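Local coordinates for protein histone deacetylase complex subunit SAP18 (Mus musculus, PDB 4A6Q) that enhances SIN3-HDAC1-mediated transcriptional repression as a component of the SIN3-repressing complex and serves as an auxiliary component of the exon junction complex on spliced mRNAs, at residues Glu23-Leu28 / Tyr59-Ala64; Gly84-Phe89 / Ile106-Ser111. One frame throughout, in Å; residues are numbered along the deposited sequence. Where two conformers were deposited one is given.

Contact 1 (Glu23-Leu28 / Tyr59-Ala64); sequences EKTCPL and YTWMDA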
ATOM      1  N   GLU A  23     -20.967  -1.700  -2.023  1.00 14.59           N
ATOM      2  CA  GLU A  23     -22.034  -2.308  -2.811  1.00 16.18           C
ATOM      3  C   GLU A  23     -22.326  -1.534  -4.097  1.00 17.77           C
ATOM      4  O   GLU A  23     -22.790  -2.119  -5.071  1.00 22.03           O
ATOM      5  CB  GLU A  23     -23.323  -2.465  -1.984  1.00 17.35           C
ATOM      6  N   LYS A  24     -22.087  -0.232  -4.094  1.00 11.96           N
ATOM      7  CA  LYS A  24     -22.386   0.602  -5.272  1.00  9.38           C
ATOM      8  C   LYS A  24     -21.138   1.058  -6.012  1.00 10.95           C
ATOM      9  O   LYS A  24     -21.226   1.885  -6.878  1.00 12.45           O
ATOM     10  CB  LYS A  24     -23.166   1.805  -4.816  1.00 11.29           C
ATOM     11  CG  LYS A  24     -24.683   1.498  -4.579  1.00 13.84           C
ATOM     12  CD  LYS A  24     -25.393   2.753  -4.086  1.00 13.03           C
ATOM     13  CE  LYS A  24     -26.908   2.594  -4.140  1.00 13.92           C
ATOM     14  NZ  LYS A  24     -27.416   2.492  -5.573  1.00 15.80           N
ATOM     15  N   THR A  25     -19.979   0.508  -5.682  1.00 11.44           N
ATOM     16  CA  THR A  25     -18.728   0.934  -6.317  1.00  9.91           C
ATOM     17  C   THR A  25     -18.048  -0.296  -6.882  1.00  9.17           C
ATOM     18  O   THR A  25     -17.826  -1.269  -6.160  1.00 12.84           O
ATOM     19  CB  THR A  25     -17.789   1.546  -5.272  1.00 11.07           C
ATOM     20  OG1 THR A  25     -18.431   2.667  -4.661  1.00 12.52           O
ATOM     21  CG2 THR A  25     -16.453   2.027  -5.911  1.00 10.99           C
ATOM     22  N   CYS A  26     -17.726  -0.280  -8.163  1.00 10.99           N
ATOM     23  CA  CYS A  26     -17.011  -1.407  -8.740  0.50 10.89           C
ATOM     24  C   CYS A  26     -15.624  -1.476  -8.104  1.00 11.70           C
ATOM     25  O   CYS A  26     -14.957  -0.458  -7.926  1.00 13.28           O
ATOM     26  CB  CYS A  26     -16.928  -1.236 -10.250  0.50 11.63           C
ATOM     27  SG  CYS A  26     -18.579  -1.284 -11.046  0.50 14.37           S
ATOM     28  N   PRO A  27     -15.187  -2.690  -7.725  1.00 13.12           N
ATOM     29  CA  PRO A  27     -13.859  -2.777  -7.117  1.00 11.45           C
ATOM     30  C   PRO A  27     -12.747  -2.495  -8.123  1.00 12.45           C
ATOM     31  O   PRO A  27     -12.907  -2.644  -9.350  1.00 13.04           O
ATOM     32  CB  PRO A  27     -13.790  -4.231  -6.622  1.00 14.64           C
ATOM     33  CG  PRO A  27     -14.757  -4.985  -7.463  1.00 14.33           C
ATOM     34  CD  PRO A  27     -15.866  -3.995  -7.854  1.00 11.94           C
ATOM     35  N   LEU A  28     -11.617  -2.067  -7.576  1.00 11.42           N
ATOM     36  CA  LEU A  28     -10.410  -1.877  -8.333  1.00 11.65           C
ATOM     37  C   LEU A  28      -9.587  -3.162  -8.301  1.00 10.16           C
ATOM     38  O   LEU A  28      -9.728  -3.982  -7.384  1.00 11.01           O
ATOM     39  CB  LEU A  28      -9.592  -0.717  -7.745  1.00 12.59           C
ATOM     40  CG  LEU A  28      -9.087  -0.813  -6.306  1.00 12.02           C
ATOM     41  CD1 LEU A  28      -7.625  -1.277  -6.310  1.00 15.51           C
ATOM     42  CD2 LEU A  28      -9.200   0.515  -5.586  1.00 13.13           C
ATOM     43  N   TYR A  59      -9.275  -7.935  -5.805  1.00 10.20           N
ATOM     44  CA  TYR A  59     -10.325  -6.953  -6.033  1.00 11.80           C
ATOM     45  C   TYR A  59     -10.630  -6.312  -4.694  1.00 11.44           C
ATOM     46  O   TYR A  59     -10.966  -7.016  -3.720  1.00 12.54           O
ATOM     47  CB  TYR A  59     -11.601  -7.643  -6.517  1.00 13.99           C
ATOM     48  CG  TYR A  59     -11.581  -8.119  -7.937  1.00 17.80           C
ATOM     49  CD1 TYR A  59     -11.196  -7.279  -8.951  1.00 18.87           C
ATOM     50  CD2 TYR A  59     -11.931  -9.425  -8.247  1.00 21.85           C
ATOM     51  CE1 TYR A  59     -11.185  -7.723 -10.286  1.00 23.70           C
ATOM     52  CE2 TYR A  59     -11.920  -9.875  -9.545  1.00 21.30           C
ATOM     53  CZ  TYR A  59     -11.545  -9.020 -10.549  1.00 22.93           C
ATOM     54  OH  TYR A  59     -11.533  -9.476 -11.846  1.00 27.69           O
ATOM     55  N   THR A  60     -10.589  -4.988  -4.628  1.00 11.87           N
ATOM     56  CA  THR A  60     -10.805  -4.292  -3.376  1.00 10.19           C
ATOM     57  C   THR A  60     -11.296  -2.888  -3.674  1.00 11.86           C
ATOM     58  O   THR A  60     -11.694  -2.595  -4.804  1.00 11.48           O
ATOM     59  CB  THR A  60      -9.522  -4.322  -2.492  1.00 13.24           C
ATOM     60  OG1 THR A  60      -9.825  -3.887  -1.149  1.00 13.66           O
ATOM     61  CG2 THR A  60      -8.392  -3.454  -3.090  1.00 12.90           C
ATOM     62  N   TRP A  61     -11.269  -2.027  -2.664  1.00 11.25           N
ATOM     63  CA  TRP A  61     -11.777  -0.662  -2.765  1.00 10.18           C
ATOM     64  C   TRP A  61     -10.779   0.328  -2.140  1.00 11.24           C
ATOM     65  O   TRP A  61      -9.812  -0.086  -1.514  1.00 11.79           O
ATOM     66  CB  TRP A  61     -13.136  -0.536  -2.080  1.00 13.17           C
ATOM     67  CG  TRP A  61     -14.229  -1.319  -2.758  1.00 13.01           C
ATOM     68  CD1 TRP A  61     -15.129  -0.857  -3.712  1.00 13.30           C
ATOM     69  CD2 TRP A  61     -14.536  -2.696  -2.549  1.00 11.91           C
ATOM     70  NE1 TRP A  61     -15.963  -1.889  -4.091  1.00 12.63           N
ATOM     71  CE2 TRP A  61     -15.622  -3.021  -3.393  1.00 12.95           C
ATOM     72  CE3 TRP A  61     -14.005  -3.694  -1.712  1.00 12.10           C
ATOM     73  CZ2 TRP A  61     -16.186  -4.298  -3.427  1.00 15.31           C
ATOM     74  CZ3 TRP A  61     -14.553  -4.944  -1.755  1.00 14.16           C
ATOM     75  CH2 TRP A  61     -15.631  -5.248  -2.608  1.00 15.01           C
HETATM   76  N   MSE A  62     -10.994   1.630  -2.337  1.00 13.00           N
HETATM   77  CA  MSE A  62     -10.056   2.660  -1.862  1.00 12.24           C
HETATM   78  C   MSE A  62      -9.958   2.748  -0.345  1.00 12.88           C
HETATM   79  O   MSE A  62      -9.016   3.341   0.161  1.00 13.39           O
HETATM   80  CB  MSE A  62     -10.420   4.040  -2.446  1.00 12.95           C
HETATM   81  CG  MSE A  62     -10.274   4.117  -3.936  1.00 13.39           C
HETATM   82 SE   MSE A  62      -8.406   4.020  -4.382  1.00 34.00          SE
HETATM   83  CE  MSE A  62      -7.687   5.457  -3.306  1.00 21.71           C
ATOM     84  N   ASP A  63     -10.927   2.184   0.368  1.00 11.58           N
ATOM     85  CA  ASP A  63     -10.869   2.146   1.844  1.00 13.49           C
ATOM     86  C   ASP A  63     -10.356   0.824   2.382  1.00 12.98           C
ATOM     87  O   ASP A  63     -10.499   0.537   3.589  1.00 14.02           O
ATOM     88  CB  ASP A  63     -12.223   2.581   2.474  1.00 13.63           C
ATOM     89  CG  ASP A  63     -13.360   1.592   2.223  1.00 13.64           C
ATOM     90  OD1 ASP A  63     -13.200   0.667   1.378  1.00 13.22           O
ATOM     91  OD2 ASP A  63     -14.419   1.747   2.870  1.00 16.36           O
ATOM     92  N   ALA A  64      -9.734   0.024   1.512  1.00 11.04           N
ATOM     93  CA  ALA A  64      -9.033  -1.160   1.982  1.00 11.56           C
ATOM     94  C   ALA A  64      -7.967  -0.756   3.027  1.00 11.86           C
ATOM     95  O   ALA A  64      -7.191   0.177   2.806  1.00 13.43           O
ATOM     96  CB  ALA A  64      -8.373  -1.873   0.829  1.00 13.96           C
TER

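Contact 2 (Gly84-Phe89 / Ile106-Ser111); sequences GTHFNF and IGSTMS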
ATOM      1  N   GLY A  84       3.670 -12.539  15.078  1.00 19.12           N
ATOM      2  CA  GLY A  84       4.880 -11.749  15.028  1.00 14.84           C
ATOM      3  C   GLY A  84       5.420 -11.457  13.644  1.00 14.92           C
ATOM      4  O   GLY A  84       6.346 -10.653  13.518  1.00 15.52           O
ATOM      5  N   THR A  85       4.914 -12.152  12.633  1.00 13.05           N
ATOM      6  CA  THR A  85       5.365 -11.906  11.265  1.00 11.91           C
ATOM      7  C   THR A  85       5.077 -10.457  10.909  1.00 15.76           C
ATOM      8  O   THR A  85       4.005  -9.956  11.190  1.00 14.06           O
ATOM      9  CB  THR A  85       4.637 -12.855  10.286  1.00 14.33           C
ATOM     10  OG1 THR A  85       4.996 -14.207  10.615  1.00 16.63           O
ATOM     11  CG2 THR A  85       5.092 -12.575   8.861  1.00 13.16           C
ATOM     12  N   HIS A  86       6.052  -9.789  10.281  1.00 12.60           N
ATOM     13  CA  HIS A  86       5.967  -8.360  10.019  1.00 12.35           C
ATOM     14  C   HIS A  86       5.724  -8.101   8.539  1.00 12.78           C
ATOM     15  O   HIS A  86       6.353  -8.701   7.675  1.00 12.08           O
ATOM     16  CB  HIS A  86       7.297  -7.730  10.444  1.00 12.62           C
ATOM     17  CG  HIS A  86       7.326  -6.236  10.414  1.00 13.76           C
ATOM     18  ND1 HIS A  86       7.741  -5.510   9.317  1.00 17.25           N
ATOM     19  CD2 HIS A  86       7.094  -5.326  11.395  1.00 20.73           C
ATOM     20  CE1 HIS A  86       7.704  -4.217   9.604  1.00 20.36           C
ATOM     21  NE2 HIS A  86       7.332  -4.082  10.863  1.00 20.24           N
ATOM     22  N   PHE A  87       4.739  -7.254   8.269  1.00  9.94           N
ATOM     23  CA  PHE A  87       4.416  -6.868   6.894  1.00 11.03           C
ATOM     24  C   PHE A  87       4.672  -5.396   6.675  1.00 12.17           C
ATOM     25  O   PHE A  87       4.007  -4.555   7.282  1.00 13.62           O
ATOM     26  CB  PHE A  87       2.933  -7.143   6.650  1.00 12.41           C
ATOM     27  CG  PHE A  87       2.539  -8.584   6.802  1.00 11.31           C
ATOM     28  CD1 PHE A  87       2.288  -9.122   8.076  1.00 11.12           C
ATOM     29  CD2 PHE A  87       2.392  -9.401   5.682  1.00 13.81           C
ATOM     30  CE1 PHE A  87       1.894 -10.460   8.211  1.00 14.41           C
ATOM     31  CE2 PHE A  87       2.002 -10.724   5.814  1.00 16.28           C
ATOM     32  CZ  PHE A  87       1.765 -11.262   7.086  1.00 15.37           C
ATOM     33  N   ASN A  88       5.648  -5.060   5.830  1.00 11.17           N
ATOM     34  CA  ASN A  88       5.986  -3.672   5.586  1.00 10.57           C
ATOM     35  C   ASN A  88       5.465  -3.255   4.226  1.00  9.26           C
ATOM     36  O   ASN A  88       5.859  -3.814   3.215  1.00 11.09           O
ATOM     37  CB  ASN A  88       7.510  -3.515   5.598  1.00 13.64           C
ATOM     38  CG  ASN A  88       7.952  -2.072   5.674  1.00 21.83           C
ATOM     39  OD1 ASN A  88       7.838  -1.305   4.715  1.00 22.76           O
ATOM     40  ND2 ASN A  88       8.525  -1.707   6.809  1.00 37.43           N
ATOM     41  N   PHE A  89       4.541  -2.301   4.213  1.00  9.42           N
ATOM     42  CA  PHE A  89       3.874  -1.902   2.953  1.00  8.29           C
ATOM     43  C   PHE A  89       4.495  -0.651   2.334  1.00  9.64           C
ATOM     44  O   PHE A  89       4.788   0.332   3.050  1.00 10.39           O
ATOM     45  CB  PHE A  89       2.408  -1.542   3.225  1.00  9.40           C
ATOM     46  CG  PHE A  89       1.497  -2.707   3.487  1.00 10.25           C
ATOM     47  CD1 PHE A  89       1.518  -3.371   4.706  1.00  9.72           C
ATOM     48  CD2 PHE A  89       0.573  -3.103   2.511  1.00 12.55           C
ATOM     49  CE1 PHE A  89       0.623  -4.429   4.964  1.00 10.70           C
ATOM     50  CE2 PHE A  89      -0.322  -4.161   2.779  1.00 13.33           C
ATOM     51  CZ  PHE A  89      -0.277  -4.810   3.988  1.00 12.31           C
ATOM     52  N   ILE A 106       4.693   3.141   3.454  1.00 10.52           N
ATOM     53  CA  ILE A 106       3.516   3.743   4.085  1.00 11.19           C
ATOM     54  C   ILE A 106       3.208   3.268   5.520  1.00 10.73           C
ATOM     55  O   ILE A 106       2.720   4.047   6.334  1.00 11.25           O
ATOM     56  CB  ILE A 106       2.195   3.608   3.229  1.00  9.73           C
ATOM     57  CG1 ILE A 106       1.887   2.154   2.883  1.00 10.23           C
ATOM     58  CG2 ILE A 106       2.336   4.415   1.934  1.00 11.80           C
ATOM     59  CD1 ILE A 106       0.475   1.953   2.235  1.00 13.24           C
ATOM     60  N   GLY A 107       3.511   2.033   5.842  1.00 10.55           N
ATOM     61  CA  GLY A 107       3.101   1.518   7.154  1.00 11.29           C
ATOM     62  C   GLY A 107       3.331   0.043   7.274  1.00 11.50           C
ATOM     63  O   GLY A 107       3.746  -0.626   6.326  1.00 12.26           O
ATOM     64  N   SER A 108       3.072  -0.515   8.473  1.00 11.03           N
ATOM     65  CA  SER A 108       3.310  -1.939   8.677  0.50 10.77           C
ATOM     66  C   SER A 108       2.302  -2.532   9.632  1.00 12.54           C
ATOM     67  O   SER A 108       1.648  -1.816  10.400  1.00 11.37           O
ATOM     68  CB  SER A 108       4.718  -2.227   9.209  0.50 12.63           C
ATOM     69  OG  SER A 108       4.905  -1.611  10.459  0.50 15.53           O
ATOM     70  N   THR A 109       2.180  -3.838   9.547  1.00 10.19           N
ATOM     71  CA  THR A 109       1.320  -4.592  10.452  1.00 10.01           C
ATOM     72  C   THR A 109       2.081  -5.842  10.910  1.00 12.44           C
ATOM     73  O   THR A 109       3.137  -6.187  10.382  1.00 12.86           O
ATOM     74  CB  THR A 109       0.047  -5.078   9.772  1.00 12.66           C
ATOM     75  OG1 THR A 109       0.382  -5.948   8.695  1.00 13.61           O
ATOM     76  CG2 THR A 109      -0.824  -3.942   9.252  1.00 14.08           C
HETATM   77  N   MSE A 110       1.531  -6.524  11.920  1.00 12.78           N
HETATM   78  CA  MSE A 110       2.140  -7.724  12.440  0.50 14.82           C
HETATM   79  C   MSE A 110       1.072  -8.762  12.750  1.00 14.18           C
HETATM   80  O   MSE A 110       0.033  -8.440  13.317  1.00 15.10           O
HETATM   81  CB  MSE A 110       2.903  -7.374  13.703  0.50 13.68           C
HETATM   82  CG  MSE A 110       3.427  -8.553  14.387  0.50  9.31           C
HETATM   83 SE   MSE A 110       4.558  -7.920  15.761  0.50 26.73          SE
HETATM   84  CE  MSE A 110       6.125  -7.488  14.666  0.50 33.24           C
ATOM     85  N   SER A 111       1.326 -10.002  12.353  1.00 12.68           N
ATOM     86  CA  SER A 111       0.391 -11.089  12.623  0.50 15.36           C
ATOM     87  C   SER A 111       0.120 -11.261  14.103  1.00 16.30           C
ATOM     88  O   SER A 111       1.045 -11.397  14.878  1.00 18.57           O
ATOM     89  CB  SER A 111       0.950 -12.399  12.079  0.50 15.41           C
ATOM     90  OG  SER A 111       0.883 -12.392  10.678  0.50 11.91           O
TER

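Contact 1 (Glu23-Leu28 / Tyr59-Ala64)
Leu-28 and Thr-60 form an antiparallel hydrogen-bonded pair where the first two strands of the SAP18 ubiquitin-like fold meet, and around this pair the contact is at its tightest. Leu-28 N donates to Thr-60 O at 2.8 Å, and Thr-60 N returns a bond to Leu-28 O. The same Leu-28 O also receives a CA-H contact from Tyr-59, whose ring turns an edge to it. The two paired side chains lie alongside each other, Leu-28 CD1 against Thr-60 CG2 at 4.0 Å. Placing CG between the backbone N and the carbonyl carbon (chi1 61°) sets it against Thr-60 O, and from there CD2 extends to the selenium of Met-62, a selenomethionine, at 3.8 Å. Ile-129 also touches Leu-28.

Toward the N-terminus the chain leaves the sheet and runs past the indole of Trp-61. Pro-27 lies over a face of Trp-61, its CA 4.1 Å from the centroid of the five-membered ring in a CH-pi contact, while its CB sits nearer the rim. Replacing Trp-61 by alanine would probably leave the CA and CB of Pro-27 without the ring they pack on and Thr-25 O without its indole donor, so that the loop there would be less firmly held. Arg-22 also touches the indole; it is salt-bridged to Asp-63, which also bonds to Ile-20 N.

The looser, solvent side takes in the exposed Pro-27 and Cys-26 and runs on to Thr-25, whose methyl CG2 merely grazes Trp-61 CD1 and whose hydroxyl bonds instead to Asp-21 O. Between the two segments, the polar bond at this outer end is Trp-61 NE1 to Thr-25 O, 2.9 Å and 164°, with the oxygen in the indole plane but the donor 42° out of the carbonyl plane.

Contact 2 (Gly84-Phe89 / Ile106-Ser111)
Strands 86-94 and 101-110 form an antiparallel beta hairpin with a classic beta bulge, at one margin of the ubiquitin-like sheet. At the bulge Ile-106 and Gly-107 both face Phe-89: Phe-89 N donates to Gly-107 O, almost in line with the carbonyl, while Phe-89 O accepts from Ile-106 N at 2.8 Å. Ile-106 CG1 packs on Phe-89 CB at 3.7 Å.

Phe-87, Phe-89 and Thr-109 share the face turned to helix 66-76, which touches Phe-89 and Thr-109 through Thr-70. Thr-109 OG1 is set between the backbone N and the carbonyl carbon (chi1 61°), 3.5 Å from Phe-87 CB and near the edge of the Phe-89 ring.

The reverse face carries His-86, Ser-108 and Met-110, a selenomethionine. In the conformer given, its CE meets the edge of the His-86 ring at CD2, 4.0 Å away, the two side chains crossing at about a right angle.

Past the strand ends, Ser-111 N bonds to Thr-85 O and Gly-84 N to Ser-111 O. The Ser-111 hydroxyl is bonded to Ala-80 O, and in the conformer given its OG lies in the plane of the Phe-87 ring, at the edge, 3.3 Å from CE1.

Contacts 1 and 2 lie at opposite margins of one mixed five-strand sheet, whose order is 56-60, 28-35, 132-138, 86-94, 101-110. Their centres are about 22 Å apart and their nearest atoms about 8 Å, so they do not touch; strand 132-138 lies between the two strand pairs. The first is a surface contact where a loop enters the sheet, whereas the second is partly buried and continuous along a hairpin. Residues 106-111 fall in a region involved, by similarity, in splicing regulation. A bound methylpentanediol, probably from the crystallisation liquor, lies about 5 Å from the Ile-106 side chain in contact 2.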